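Side-chain contacts in Alpha/beta hydrolase (PDB 3BWX), which is probably a hydrolase of the alpha/beta hydrolase family and binds calcium: residues D199-I202 with A203-F206; Q79-Q82 with Y83-D86; L179-A182 with K183-V187; D86-A89 with L90-Q93. The protein carries 1 engineered substitution. All coordinates share one frame; numbering follows the deposited sequence.

Contact 1: residues D199-I202 with A203-F206; sequences DMKI and AEPF. With CA (calcium ion), chain B.
Lys201 and Glu204 run side by side on a short 3-10 turn, Glu204 lying along the aliphatic part of the lysine. Followed outward, Glu204 CB sits 3.3 Å from Lys201 O, with CG close behind. CD then reaches the level of Lys201 CB, and OE2 rests 3.5 Å from Lys201 CG. With Glu204 CG opposite its own carbonyl carbon (chi1 -66°) and the chain extended, the carboxylate follows the lysine, yet OE2 stays 5.2 Å from Lys201 NZ, too far for a salt bridge. The turn is held by Ala203 N donating to Met200 O at 2.9 Å and by the longer bond from Glu204 N to Lys201 O. At its start Asp199 OD1 takes the Lys201 N-H in an Asx turn, while OD2 bonds to Tyr78 OH. Replacing Glu204 with alanine would probably leave the lysine methylenes without this cover. Just beyond, Pro205 O binds the calcium ion at 2.5 Å, and water 1 of its shell donates to Glu204 O. The protein gives the metal backbone carbonyls, Pro205 O and Ala208 O, and five waters fill the rest of its shell, while Glu204 is likely to offer at most a distant electrostatic pull on Lys201.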
ATOM      1  N   ASP A 199      -3.760   9.572  11.498  1.00  7.96           N
ATOM      2  CA  ASP A 199      -4.268   9.687  12.880  1.00  4.94           C
ATOM      3  C   ASP A 199      -3.432   8.837  13.885  1.00  4.59           C
ATOM      4  O   ASP A 199      -3.380   7.616  13.766  1.00  8.35           O
ATOM      5  CB  ASP A 199      -5.718   9.160  12.890  1.00  7.61           C
ATOM      6  CG  ASP A 199      -6.460   9.423  14.201  1.00  9.30           C
ATOM      7  OD1 ASP A 199      -5.835   9.872  15.180  1.00  7.97           O
ATOM      8  OD2 ASP A 199      -7.684   9.201  14.185  1.00 10.78           O
HETATM    9  N   MSE A 200      -2.768   9.483  14.845  0.50  8.00           N
HETATM   10  CA  MSE A 200      -2.015   8.773  15.845  0.50  9.08           C
HETATM   11  C   MSE A 200      -2.818   7.677  16.545  0.50  6.40           C
HETATM   12  O   MSE A 200      -2.248   6.631  16.897  0.50  6.66           O
HETATM   13  CB  MSE A 200      -1.433   9.742  16.887  0.50 11.90           C
HETATM   14  CG  MSE A 200      -0.299  10.608  16.366  0.50 13.51           C
HETATM   15 SE   MSE A 200       1.252   9.700  15.560  0.37 23.60          SE
HETATM   16  CE  MSE A 200       0.973  10.208  13.678  0.50 11.75           C
ATOM     17  N   LYS A 201      -4.136   7.869  16.671  1.00 10.08           N
ATOM     18  CA  LYS A 201      -4.991   6.900  17.330  1.00  7.52           C
ATOM     19  C   LYS A 201      -5.050   5.536  16.642  1.00  8.38           C
ATOM     20  O   LYS A 201      -5.555   4.594  17.268  1.00  9.06           O
ATOM     21  CB  LYS A 201      -6.390   7.446  17.545  1.00  9.92           C
ATOM     22  CG  LYS A 201      -6.364   8.600  18.523  1.00 12.39           C
ATOM     23  CD  LYS A 201      -7.741   9.079  18.933  1.00 22.37           C
ATOM     24  CE  LYS A 201      -7.601  10.130  20.009  1.00 24.00           C
ATOM     25  NZ  LYS A 201      -8.863  10.863  20.233  1.00 38.02           N
ATOM     26  N   ILE A 202      -4.558   5.438  15.396  1.00  9.28           N
ATOM     27  CA  ILE A 202      -4.339   4.173  14.751  1.00 10.20           C
ATOM     28  C   ILE A 202      -3.468   3.246  15.590  1.00  9.32           C
ATOM     29  O   ILE A 202      -3.611   2.052  15.489  1.00  9.02           O
ATOM     30  CB  ILE A 202      -3.773   4.373  13.297  1.00 11.18           C
ATOM     31  CG1 ILE A 202      -4.851   4.959  12.375  1.00 10.65           C
ATOM     32  CG2 ILE A 202      -3.181   3.093  12.732  1.00 16.40           C
ATOM     33  CD1 ILE A 202      -4.298   5.620  11.069  1.00 16.23           C
ATOM     34  N   ALA A 203      -2.603   3.803  16.421  1.00  9.64           N
ATOM     35  CA  ALA A 203      -1.732   2.990  17.281  1.00  9.57           C
ATOM     36  C   ALA A 203      -2.444   2.301  18.449  1.00 10.53           C
ATOM     37  O   ALA A 203      -1.879   1.446  19.110  1.00  9.44           O
ATOM     38  CB  ALA A 203      -0.592   3.883  17.828  1.00  9.21           C
ATOM     39  N   GLU A 204      -3.646   2.746  18.787  1.00  8.06           N
ATOM     40  CA  GLU A 204      -4.406   2.157  19.883  1.00  9.03           C
ATOM     41  C   GLU A 204      -4.738   0.725  19.524  1.00  9.36           C
ATOM     42  O   GLU A 204      -5.292   0.451  18.454  1.00  9.97           O
ATOM     43  CB  GLU A 204      -5.675   2.977  20.172  1.00 10.09           C
ATOM     44  CG  GLU A 204      -5.349   4.359  20.707  1.00 13.23           C
ATOM     45  CD  GLU A 204      -6.593   5.229  20.973  1.00 12.16           C
ATOM     46  OE1 GLU A 204      -7.729   4.709  20.873  1.00 11.68           O
ATOM     47  OE2 GLU A 204      -6.411   6.446  21.236  1.00 18.36           O
ATOM     48  N   PRO A 205      -4.315  -0.229  20.363  1.00  7.31           N
ATOM     49  CA  PRO A 205      -4.526  -1.647  19.965  1.00  8.62           C
ATOM     50  C   PRO A 205      -5.950  -2.150  19.917  1.00 10.70           C
ATOM     51  O   PRO A 205      -6.309  -2.932  19.017  1.00  9.96           O
ATOM     52  CB  PRO A 205      -3.741  -2.427  21.013  1.00  9.88           C
ATOM     53  CG  PRO A 205      -3.641  -1.541  22.193  1.00 11.28           C
ATOM     54  CD  PRO A 205      -3.512  -0.155  21.595  1.00  8.21           C
ATOM     55  N   PHE A 206      -6.748  -1.718  20.882  1.00  9.47           N
ATOM     56  CA  PHE A 206      -8.021  -2.369  21.175  1.00  9.71           C
ATOM     57  C   PHE A 206      -7.779  -3.876  21.238  1.00  8.22           C
ATOM     58  O   PHE A 206      -6.915  -4.291  21.980  1.00  9.85           O
ATOM     59  CB  PHE A 206      -9.089  -1.913  20.183  1.00 11.50           C
ATOM     60  CG  PHE A 206      -9.528  -0.506  20.427  1.00  7.95           C
ATOM     61  CD1 PHE A 206     -10.501  -0.199  21.368  1.00  8.07           C
ATOM     62  CD2 PHE A 206      -8.849   0.537  19.795  1.00  6.92           C
ATOM     63  CE1 PHE A 206     -10.868   1.135  21.575  1.00  7.30           C
ATOM     64  CE2 PHE A 206      -9.192   1.880  20.037  1.00 11.78           C
ATOM     65  CZ  PHE A 206     -10.196   2.167  20.880  1.00 17.47           C
TER
HETATM   66 CA    CA B 285      -5.897  -3.351  16.619  1.00 12.99          CA
HETATM   67  O   HOH W   1      -4.710  -1.358  16.403  1.00 12.28           O
HETATM   68  O   HOH W   2      -4.666  -4.982  15.301  1.00 13.11           O
HETATM   69  O   HOH W   3      -7.621  -4.961  17.014  1.00 12.61           O
HETATM   70  O   HOH W   4      -7.750  -1.774  16.512  1.00 11.46           O
HETATM   71  O   HOH W   5      -6.256  -2.783  14.073  1.00 13.09           O

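Contact 2: residues Q79-Q82 with Y83-D86; sequences QPMQ and YLQD
Gln82 reaches along the first turns of helix 80-94 to Gln85 and Asp86, in an alpha/beta hydrolase fold whose helices flank a central, mostly parallel sheet. Gln79 occupies the N-cap position, and Pro80 suits the first turn, where N-H groups have no carbonyl four residues back to bond and a proline, lacking one, costs no hydrogen bond. The Gln82 and Gln85 side chains run alongside each other, but their amide planes stand 78° apart, close to perpendicular. Gln82 NE2 keeps Gln85 OE1 near its own amide plane while approaching that oxygen from above the acceptor's plane, at 3.0 Å. The same nitrogen gives a second bond, 3.1 Å long, to Asp86 OD1, whose carboxylate is turned 39° from the amide and is likewise met from above. A bend at chi2 (64°) brings the Gln82 amide back over the helix to make both bonds. Gln85 OE1 also bonds to Ser13 OG, and Asp86 OD2 forms a salt bridge with Arg64, so both acceptor groups have partners outside, the aspartate through its other oxygen. Elsewhere on the turn, the selenomethionine Met81 lies beside Leu84 and points the same way, its CE only 3.4 Å from Leu84 CD2, a tight carbon contact; Leu84 also packs on Leu113 and Leu114 of helix 106-117. Tyr83 turns its ring back against Gln79, while its OH bonds to Arg66. One ring face receives Gln79 O, which sits over the centre, 3.3 Å above the plane, and also accepts the Tyr83 N-H at 3.1 Å.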
ATOM      1  N   GLN A  79      -9.186  -1.078  11.688  1.00 10.30           N
ATOM      2  CA  GLN A  79      -8.816  -2.489  11.623  1.00 10.96           C
ATOM      3  C   GLN A  79      -9.053  -3.012  10.211  1.00  9.80           C
ATOM      4  O   GLN A  79      -9.895  -2.436   9.469  1.00  8.95           O
ATOM      5  CB  GLN A  79      -9.622  -3.251  12.676  1.00 12.36           C
ATOM      6  CG  GLN A  79     -11.137  -3.156  12.506  1.00 15.66           C
ATOM      7  CD  GLN A  79     -11.882  -3.966  13.513  1.00 23.65           C
ATOM      8  OE1 GLN A  79     -11.315  -4.829  14.194  1.00 38.22           O
ATOM      9  NE2 GLN A  79     -13.173  -3.677  13.647  1.00 37.17           N
ATOM     10  N   PRO A  80      -8.290  -4.050   9.829  1.00  9.02           N
ATOM     11  CA  PRO A  80      -8.353  -4.545   8.450  1.00  9.52           C
ATOM     12  C   PRO A  80      -9.685  -4.879   7.867  1.00  8.28           C
ATOM     13  O   PRO A  80      -9.923  -4.548   6.699  1.00  9.84           O
ATOM     14  CB  PRO A  80      -7.428  -5.759   8.466  1.00 10.17           C
ATOM     15  CG  PRO A  80      -6.426  -5.417   9.494  1.00 14.08           C
ATOM     16  CD  PRO A  80      -7.220  -4.745  10.570  1.00 11.17           C
HETATM   17  N   MSE A  81     -10.570  -5.512   8.625  1.00  8.23           N
HETATM   18  CA  MSE A  81     -11.900  -5.803   8.037  1.00 11.29           C
HETATM   19  C   MSE A  81     -12.761  -4.587   7.746  1.00 10.30           C
HETATM   20  O   MSE A  81     -13.623  -4.624   6.879  1.00 10.90           O
HETATM   21  CB  MSE A  81     -12.644  -6.855   8.864  1.00 11.06           C
HETATM   22  CG  MSE A  81     -11.854  -8.155   9.006  1.00 11.49           C
HETATM   23 SE   MSE A  81     -11.223  -8.972   7.357  0.75 22.94          SE
HETATM   24  CE  MSE A  81     -12.882  -9.358   6.659  1.00 19.47           C
ATOM     25  N   GLN A  82     -12.530  -3.508   8.485  1.00  8.65           N
ATOM     26  CA  GLN A  82     -13.171  -2.250   8.217  1.00  6.96           C
ATOM     27  C   GLN A  82     -12.623  -1.613   6.939  1.00  7.62           C
ATOM     28  O   GLN A  82     -13.394  -1.174   6.105  1.00  9.30           O
ATOM     29  CB  GLN A  82     -13.086  -1.290   9.391  1.00  9.70           C
ATOM     30  CG  GLN A  82     -13.905  -0.039   9.171  1.00  9.17           C
ATOM     31  CD  GLN A  82     -15.368  -0.331   9.081  1.00  7.91           C
ATOM     32  OE1 GLN A  82     -15.956  -0.849  10.025  1.00 11.63           O
ATOM     33  NE2 GLN A  82     -15.974  -0.011   7.981  1.00  8.79           N
ATOM     34  N   TYR A  83     -11.296  -1.631   6.767  1.00  9.71           N
ATOM     35  CA  TYR A  83     -10.744  -1.132   5.521  1.00  7.80           C
ATOM     36  C   TYR A  83     -11.269  -1.934   4.336  1.00  9.34           C
ATOM     37  O   TYR A  83     -11.551  -1.351   3.289  1.00  8.71           O
ATOM     38  CB  TYR A  83      -9.246  -1.167   5.540  1.00  7.99           C
ATOM     39  CG  TYR A  83      -8.636  -0.606   6.798  1.00  6.63           C
ATOM     40  CD1 TYR A  83      -9.154   0.523   7.400  1.00  8.36           C
ATOM     41  CD2 TYR A  83      -7.424  -1.141   7.337  1.00  6.48           C
ATOM     42  CE1 TYR A  83      -8.580   1.041   8.555  1.00  6.59           C
ATOM     43  CE2 TYR A  83      -6.860  -0.636   8.510  1.00  5.90           C
ATOM     44  CZ  TYR A  83      -7.444   0.458   9.115  1.00  5.97           C
ATOM     45  OH  TYR A  83      -6.901   0.951  10.278  1.00  7.90           O
ATOM     46  N   LEU A  84     -11.397  -3.242   4.500  1.00 10.45           N
ATOM     47  CA  LEU A  84     -11.935  -4.095   3.418  1.00  8.15           C
ATOM     48  C   LEU A  84     -13.384  -3.652   3.077  1.00  9.70           C
ATOM     49  O   LEU A  84     -13.719  -3.473   1.900  1.00  8.53           O
ATOM     50  CB  LEU A  84     -11.916  -5.563   3.831  1.00  8.56           C
ATOM     51  CG  LEU A  84     -12.592  -6.563   2.891  1.00 10.15           C
ATOM     52  CD1 LEU A  84     -11.871  -6.559   1.571  1.00 12.58           C
ATOM     53  CD2 LEU A  84     -12.515  -7.967   3.535  1.00 10.90           C
ATOM     54  N   GLN A  85     -14.228  -3.455   4.112  1.00  8.77           N
ATOM     55  CA  GLN A  85     -15.582  -2.975   3.889  1.00  8.81           C
ATOM     56  C   GLN A  85     -15.601  -1.609   3.182  1.00  7.96           C
ATOM     57  O   GLN A  85     -16.392  -1.368   2.300  1.00 10.16           O
ATOM     58  CB  GLN A  85     -16.404  -2.901   5.187  1.00 10.55           C
ATOM     59  CG  GLN A  85     -17.896  -2.491   4.948  1.00 17.57           C
ATOM     60  CD  GLN A  85     -18.672  -2.014   6.223  1.00 21.95           C
ATOM     61  OE1 GLN A  85     -18.581  -0.845   6.669  1.00 17.49           O
ATOM     62  NE2 GLN A  85     -19.483  -2.928   6.778  1.00 29.60           N
ATOM     63  N   ASP A  86     -14.699  -0.717   3.577  1.00  7.39           N
ATOM     64  CA  ASP A  86     -14.645   0.592   2.994  1.00  9.33           C
ATOM     65  C   ASP A  86     -14.242   0.470   1.514  1.00  7.66           C
ATOM     66  O   ASP A  86     -14.719   1.228   0.695  1.00  9.26           O
ATOM     67  CB  ASP A  86     -13.643   1.481   3.765  1.00  8.83           C
ATOM     68  CG  ASP A  86     -14.070   1.788   5.181  1.00  7.98           C
ATOM     69  OD1 ASP A  86     -15.270   1.671   5.533  1.00  9.51           O
ATOM     70  OD2 ASP A  86     -13.196   2.260   5.935  1.00 10.83           O
TER

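Contact 3: residues L179-A182 with K183-V187; sequences LRYA and KRIMV. With EDO (1,2-ethanediol), chain H.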
ATOM      1  N   LEU A 179      14.238  12.715   0.920  1.00  9.46           N
ATOM      2  CA  LEU A 179      13.312  13.847   0.971  1.00  7.92           C
ATOM      3  C   LEU A 179      12.016  13.523   0.222  1.00 10.13           C
ATOM      4  O   LEU A 179      10.918  13.829   0.686  1.00  9.96           O
ATOM      5  CB  LEU A 179      13.969  15.117   0.427  1.00  8.41           C
ATOM      6  CG  LEU A 179      14.950  15.792   1.366  1.00  9.95           C
ATOM      7  CD1 LEU A 179      15.739  16.844   0.541  1.00 10.93           C
ATOM      8  CD2 LEU A 179      14.312  16.403   2.567  1.00 13.40           C
ATOM      9  N   ARG A 180      12.166  12.901  -0.935  1.00 10.00           N
ATOM     10  CA  ARG A 180      11.005  12.489  -1.740  1.00  9.82           C
ATOM     11  C   ARG A 180      10.123  11.518  -0.916  1.00 10.90           C
ATOM     12  O   ARG A 180       8.910  11.629  -0.847  1.00 12.32           O
ATOM     13  CB  ARG A 180      11.473  11.807  -3.045  1.00 11.01           C
ATOM     14  CG  ARG A 180      10.301  11.486  -3.976  1.00 13.46           C
ATOM     15  CD  ARG A 180      10.683  10.566  -5.129  1.00 19.02           C
ATOM     16  NE  ARG A 180      11.675  11.203  -5.925  1.00 30.96           N
ATOM     17  CZ  ARG A 180      12.890  10.741  -6.253  1.00 30.20           C
ATOM     18  NH1 ARG A 180      13.355   9.516  -5.972  1.00 22.47           N
ATOM     19  NH2 ARG A 180      13.628  11.532  -6.987  1.00 28.30           N
ATOM     20  N   TYR A 181      10.783  10.576  -0.265  1.00 10.97           N
ATOM     21  CA  TYR A 181      10.099   9.630   0.590  1.00 11.29           C
ATOM     22  C   TYR A 181       9.416  10.325   1.773  1.00 10.51           C
ATOM     23  O   TYR A 181       8.286   9.959   2.136  1.00 11.18           O
ATOM     24  CB  TYR A 181      11.172   8.682   1.106  1.00 11.86           C
ATOM     25  CG  TYR A 181      10.762   7.544   2.018  1.00 14.17           C
ATOM     26  CD1 TYR A 181      10.121   6.437   1.508  1.00 16.67           C
ATOM     27  CD2 TYR A 181      11.111   7.544   3.352  1.00 14.76           C
ATOM     28  CE1 TYR A 181       9.793   5.368   2.320  1.00 18.05           C
ATOM     29  CE2 TYR A 181      10.793   6.489   4.176  1.00 15.72           C
ATOM     30  CZ  TYR A 181      10.138   5.396   3.642  1.00 15.16           C
ATOM     31  OH  TYR A 181       9.809   4.309   4.446  1.00 22.12           O
ATOM     32  N   ALA A 182      10.122  11.256   2.438  1.00  9.02           N
ATOM     33  CA  ALA A 182       9.624  11.972   3.621  1.00  9.65           C
ATOM     34  C   ALA A 182       8.302  12.640   3.243  1.00  7.04           C
ATOM     35  O   ALA A 182       7.326  12.562   4.021  1.00  8.69           O
ATOM     36  CB  ALA A 182      10.652  13.002   4.171  1.00  8.58           C
ATOM     37  N   LYS A 183       8.275  13.329   2.085  1.00  7.78           N
ATOM     38  CA  LYS A 183       7.078  14.093   1.736  1.00  6.77           C
ATOM     39  C   LYS A 183       5.923  13.175   1.414  1.00  7.23           C
ATOM     40  O   LYS A 183       4.761  13.586   1.497  1.00  8.34           O
ATOM     41  CB  LYS A 183       7.380  15.091   0.595  1.00  8.90           C
ATOM     42  CG  LYS A 183       8.327  16.185   1.062  1.00 11.21           C
ATOM     43  CD  LYS A 183       8.300  17.409   0.175  1.00 21.55           C
ATOM     44  CE  LYS A 183       7.137  18.308   0.557  1.00 22.48           C
ATOM     45  NZ  LYS A 183       7.015  19.496  -0.342  1.00 37.99           N
ATOM     46  N   ARG A 184       6.204  11.936   1.023  1.00  7.17           N
ATOM     47  CA  ARG A 184       5.111  11.000   0.778  1.00  8.21           C
ATOM     48  C   ARG A 184       4.410  10.502   2.033  1.00  7.90           C
ATOM     49  O   ARG A 184       3.198  10.193   1.987  1.00  9.95           O
ATOM     50  CB  ARG A 184       5.567   9.788  -0.021  1.00  7.38           C
ATOM     51  CG  ARG A 184       5.966  10.090  -1.429  1.00  8.25           C
ATOM     52  CD  ARG A 184       6.514   8.907  -2.143  1.00  7.66           C
ATOM     53  NE  ARG A 184       6.884   9.279  -3.471  1.00  7.84           N
ATOM     54  CZ  ARG A 184       7.333   8.439  -4.402  1.00 10.70           C
ATOM     55  NH1 ARG A 184       7.603   7.174  -4.110  1.00 10.62           N
ATOM     56  NH2 ARG A 184       7.631   8.910  -5.598  1.00 12.99           N
ATOM     57  N   ILE A 185       5.137  10.434   3.152  1.00  7.65           N
ATOM     58  CA  ILE A 185       4.619   9.816   4.361  1.00 10.49           C
ATOM     59  C   ILE A 185       4.364  10.804   5.508  1.00  8.66           C
ATOM     60  O   ILE A 185       3.737  10.461   6.515  1.00 11.39           O
ATOM     61  CB  ILE A 185       5.515   8.620   4.776  1.00 10.22           C
ATOM     62  CG1 ILE A 185       6.833   9.047   5.424  1.00 11.50           C
ATOM     63  CG2 ILE A 185       5.767   7.703   3.555  1.00 10.55           C
ATOM     64  CD1 ILE A 185       7.669   7.807   5.800  1.00 14.88           C
HETATM   65  N   MSE A 186       4.845  12.040   5.337  1.00  8.65           N
HETATM   66  CA  MSE A 186       4.707  13.064   6.351  1.00  8.78           C
HETATM   67  C   MSE A 186       4.122  14.303   5.718  1.00 10.05           C
HETATM   68  O   MSE A 186       4.114  14.471   4.511  1.00  9.39           O
HETATM   69  CB  MSE A 186       6.058  13.388   7.044  1.00  9.87           C
HETATM   70  CG  MSE A 186       6.855  12.198   7.445  1.00  8.89           C
HETATM   71 SE   MSE A 186       8.398  12.642   8.497  0.75 14.78          SE
HETATM   72  CE  MSE A 186       7.476  13.109  10.086  1.00 21.99           C
ATOM     73  N   VAL A 187       3.673  15.208   6.565  1.00  9.02           N
ATOM     74  CA  VAL A 187       3.004  16.433   6.111  1.00 11.41           C
ATOM     75  C   VAL A 187       3.327  17.595   7.049  1.00 11.06           C
ATOM     76  O   VAL A 187       3.502  17.412   8.240  1.00 11.05           O
ATOM     77  CB  VAL A 187       1.480  16.191   6.005  1.00 14.57           C
ATOM     78  CG1 VAL A 187       0.861  15.999   7.368  1.00 14.44           C
ATOM     79  CG2 VAL A 187       0.819  17.373   5.338  1.00 18.43           C
TER
HETATM   80  C1  EDO H 291      11.233   6.967  -3.752  1.00 20.63           C
HETATM   81  O1  EDO H 291      10.984   7.378  -5.116  1.00 21.20           O
HETATM   82  C2  EDO H 291      12.527   7.576  -3.203  1.00 18.95           C
HETATM   83  O2  EDO H 291      13.617   7.033  -3.964  1.00 29.26           O
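Arg180 lays its CD over one face of the Arg184 guanidinium, 3.5 Å from NH2, as the two chains run side by side near the end of helix 175-185, their guanidinium planes 46° apart. The loose side belongs to exposed Arg180, whose NH1 gives a weak bond of 3.3 Å to O1 of an ethanediol, probably left from crystallisation. Buried Arg184 opens the tight side: its extended chain carries the guanidinium to salt bridges with Glu46, Asp47 and Asp270, acids that probably balance its charge beside the like-charged Arg180. A leucine in place of Arg184 would probably leave those three carboxylates without their shared cation and Arg180 CD without a flat surface to rest on. Also packed, Ile185 crosses Tyr181, with CD1 3.8 Å from CE2. Ile185 CG1 takes the crowded position between backbone N and carbonyl carbon (chi1 76°), from which CD1 reaches the ring. Ala182 O accepts twice, from Met186 N at 2.9 Å and from Ile185 N at 3.2 Å. Such mixed three- and four-residue spacing is a common way for an alpha-helix to finish, and here the chain passes directly into strand 186-188 of a small antiparallel sheet.

Contact 4: residues D86-A89 with L90-Q93; sequences DLEA and LLAQ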
ATOM      1  N   ASP A  86     -14.699  -0.717   3.577  1.00  7.39           N
ATOM      2  CA  ASP A  86     -14.645   0.592   2.994  1.00  9.33           C
ATOM      3  C   ASP A  86     -14.242   0.470   1.514  1.00  7.66           C
ATOM      4  O   ASP A  86     -14.719   1.228   0.695  1.00  9.26           O
ATOM      5  CB  ASP A  86     -13.643   1.481   3.765  1.00  8.83           C
ATOM      6  CG  ASP A  86     -14.070   1.788   5.181  1.00  7.98           C
ATOM      7  OD1 ASP A  86     -15.270   1.671   5.533  1.00  9.51           O
ATOM      8  OD2 ASP A  86     -13.196   2.260   5.935  1.00 10.83           O
ATOM      9  N   LEU A  87     -13.343  -0.447   1.195  1.00  7.42           N
ATOM     10  CA  LEU A  87     -12.970  -0.621  -0.214  1.00  6.99           C
ATOM     11  C   LEU A  87     -14.146  -1.228  -1.020  1.00  8.22           C
ATOM     12  O   LEU A  87     -14.352  -0.874  -2.184  1.00  8.70           O
ATOM     13  CB  LEU A  87     -11.759  -1.509  -0.342  1.00  7.05           C
ATOM     14  CG  LEU A  87     -10.431  -0.806   0.019  1.00  8.95           C
ATOM     15  CD1 LEU A  87      -9.352  -1.854   0.335  1.00  8.61           C
ATOM     16  CD2 LEU A  87     -10.021   0.205  -1.032  1.00  9.83           C
ATOM     17  N   GLU A  88     -14.879  -2.199  -0.426  1.00  8.28           N
ATOM     18  CA  GLU A  88     -16.086  -2.694  -1.085  1.00  8.69           C
ATOM     19  C   GLU A  88     -17.052  -1.543  -1.359  1.00  6.44           C
ATOM     20  O   GLU A  88     -17.701  -1.485  -2.431  1.00  9.28           O
ATOM     21  CB  GLU A  88     -16.752  -3.793  -0.264  1.00  9.80           C
ATOM     22  CG  GLU A  88     -15.952  -5.060  -0.147  1.00 10.42           C
ATOM     23  CD  GLU A  88     -15.850  -5.884  -1.427  1.00 12.13           C
ATOM     24  OE1 GLU A  88     -16.320  -5.459  -2.504  1.00 15.42           O
ATOM     25  OE2 GLU A  88     -15.218  -6.956  -1.386  1.00 15.43           O
ATOM     26  N   ALA A  89     -17.150  -0.603  -0.432  1.00  8.33           N
ATOM     27  CA  ALA A  89     -18.027   0.551  -0.613  1.00  7.31           C
ATOM     28  C   ALA A  89     -17.533   1.456  -1.769  1.00  8.07           C
ATOM     29  O   ALA A  89     -18.335   1.955  -2.552  1.00  9.25           O
ATOM     30  CB  ALA A  89     -18.151   1.382   0.671  1.00  8.03           C
ATOM     31  N   LEU A  90     -16.215   1.686  -1.868  1.00  6.36           N
ATOM     32  CA  LEU A  90     -15.650   2.401  -3.004  1.00  7.83           C
ATOM     33  C   LEU A  90     -15.994   1.713  -4.327  1.00 10.38           C
ATOM     34  O   LEU A  90     -16.468   2.368  -5.274  1.00  9.75           O
ATOM     35  CB  LEU A  90     -14.128   2.507  -2.869  1.00  9.70           C
ATOM     36  CG  LEU A  90     -13.363   3.056  -4.059  1.00 10.45           C
ATOM     37  CD1 LEU A  90     -13.722   4.489  -4.370  1.00 11.25           C
ATOM     38  CD2 LEU A  90     -11.818   2.934  -3.831  1.00  8.87           C
ATOM     39  N   LEU A  91     -15.778   0.398  -4.385  1.00 10.04           N
ATOM     40  CA  LEU A  91     -16.020  -0.334  -5.635  1.00  9.15           C
ATOM     41  C   LEU A  91     -17.490  -0.266  -6.038  1.00  8.33           C
ATOM     42  O   LEU A  91     -17.791  -0.076  -7.233  1.00  8.79           O
ATOM     43  CB  LEU A  91     -15.539  -1.778  -5.527  1.00  9.02           C
ATOM     44  CG  LEU A  91     -14.049  -1.951  -5.328  1.00 11.04           C
ATOM     45  CD1 LEU A  91     -13.714  -3.408  -4.879  1.00 11.67           C
ATOM     46  CD2 LEU A  91     -13.228  -1.567  -6.590  1.00 13.12           C
ATOM     47  N   ALA A  92     -18.392  -0.420  -5.058  1.00  7.30           N
ATOM     48  CA  ALA A  92     -19.836  -0.336  -5.287  1.00  9.44           C
ATOM     49  C   ALA A  92     -20.220   1.044  -5.784  1.00  7.98           C
ATOM     50  O   ALA A  92     -20.950   1.223  -6.786  1.00  9.53           O
ATOM     51  CB  ALA A  92     -20.597  -0.635  -3.993  1.00 11.52           C
ATOM     52  N   GLN A  93     -19.721   2.050  -5.095  1.00  8.37           N
ATOM     53  CA  GLN A  93     -20.111   3.428  -5.389  1.00 10.51           C
ATOM     54  C   GLN A  93     -19.619   3.918  -6.741  1.00 10.63           C
ATOM     55  O   GLN A  93     -20.275   4.754  -7.386  1.00 13.92           O
ATOM     56  CB  GLN A  93     -19.669   4.318  -4.226  1.00  8.57           C
ATOM     57  CG  GLN A  93     -20.615   4.102  -2.953  1.00  9.68           C
ATOM     58  CD  GLN A  93     -20.092   4.762  -1.677  1.00 12.24           C
ATOM     59  OE1 GLN A  93     -19.627   5.907  -1.707  1.00 11.27           O
ATOM     60  NE2 GLN A  93     -20.197   4.067  -0.551  1.00  9.50           N
TER
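Leu87 and Leu90 meet through their CD2 methyls at 4.3 Å, the one purely apolar side-chain pair in this second half of helix 80-94. The leucines are suited to its buried side: Leu87 touches Leu110 and Leu91 touches Leu114 of helix 106-117, whereas Leu90 packs on Trp10 and Phe20 of the strands. Mixed contacts come next. Leu91 turns CG over the backbone to within 3.3 Å of Leu87 O, and its CD1 lies 4.1 Å from Glu88 OE1. The carboxylate's stronger partner is Arg121, which OE2 meets in a salt bridge. Gln93 extends back along the preceding turn, with CG placed opposite its own carbonyl carbon (chi1 -74°), and sets NE2 3.6 Å from Ala89 CB. That amide nitrogen donates to Thr11 O. Ala89 and Gln93 both touch Trp10, and a side chain as short as alanine probably suits this spot. Backbone bonds supply the third kind, four regular i to i+4 links such as Gln93 N to Ala89 O at 2.9 Å. The chemistry is thus divided: the main chain holds the helix, leucines pack it against its neighbours, and the polar ends of Glu88 and Gln93 bond beyond it.

Contacts 2 and 4 are consecutive parts of helix 80-94, joined at Asp86, with centres 11 Å apart; contact 2 opens the helix and contact 4 continues it. Contact 1 carries the calcium ligand Pro205, and its nearest atoms come within about 5 Å of contact 2, where the Gln79 side chain lies about 5 Å from the same calcium ion; Ala208 completes the protein's share of that metal site. Contact 3 stands apart, its nearest atoms about 8 Å from contact 1 and about 17 Å from contact 4. Leu87 of contact 4 lies near, without touching, what may be a nucleophile elbow, a pattern including Ser105.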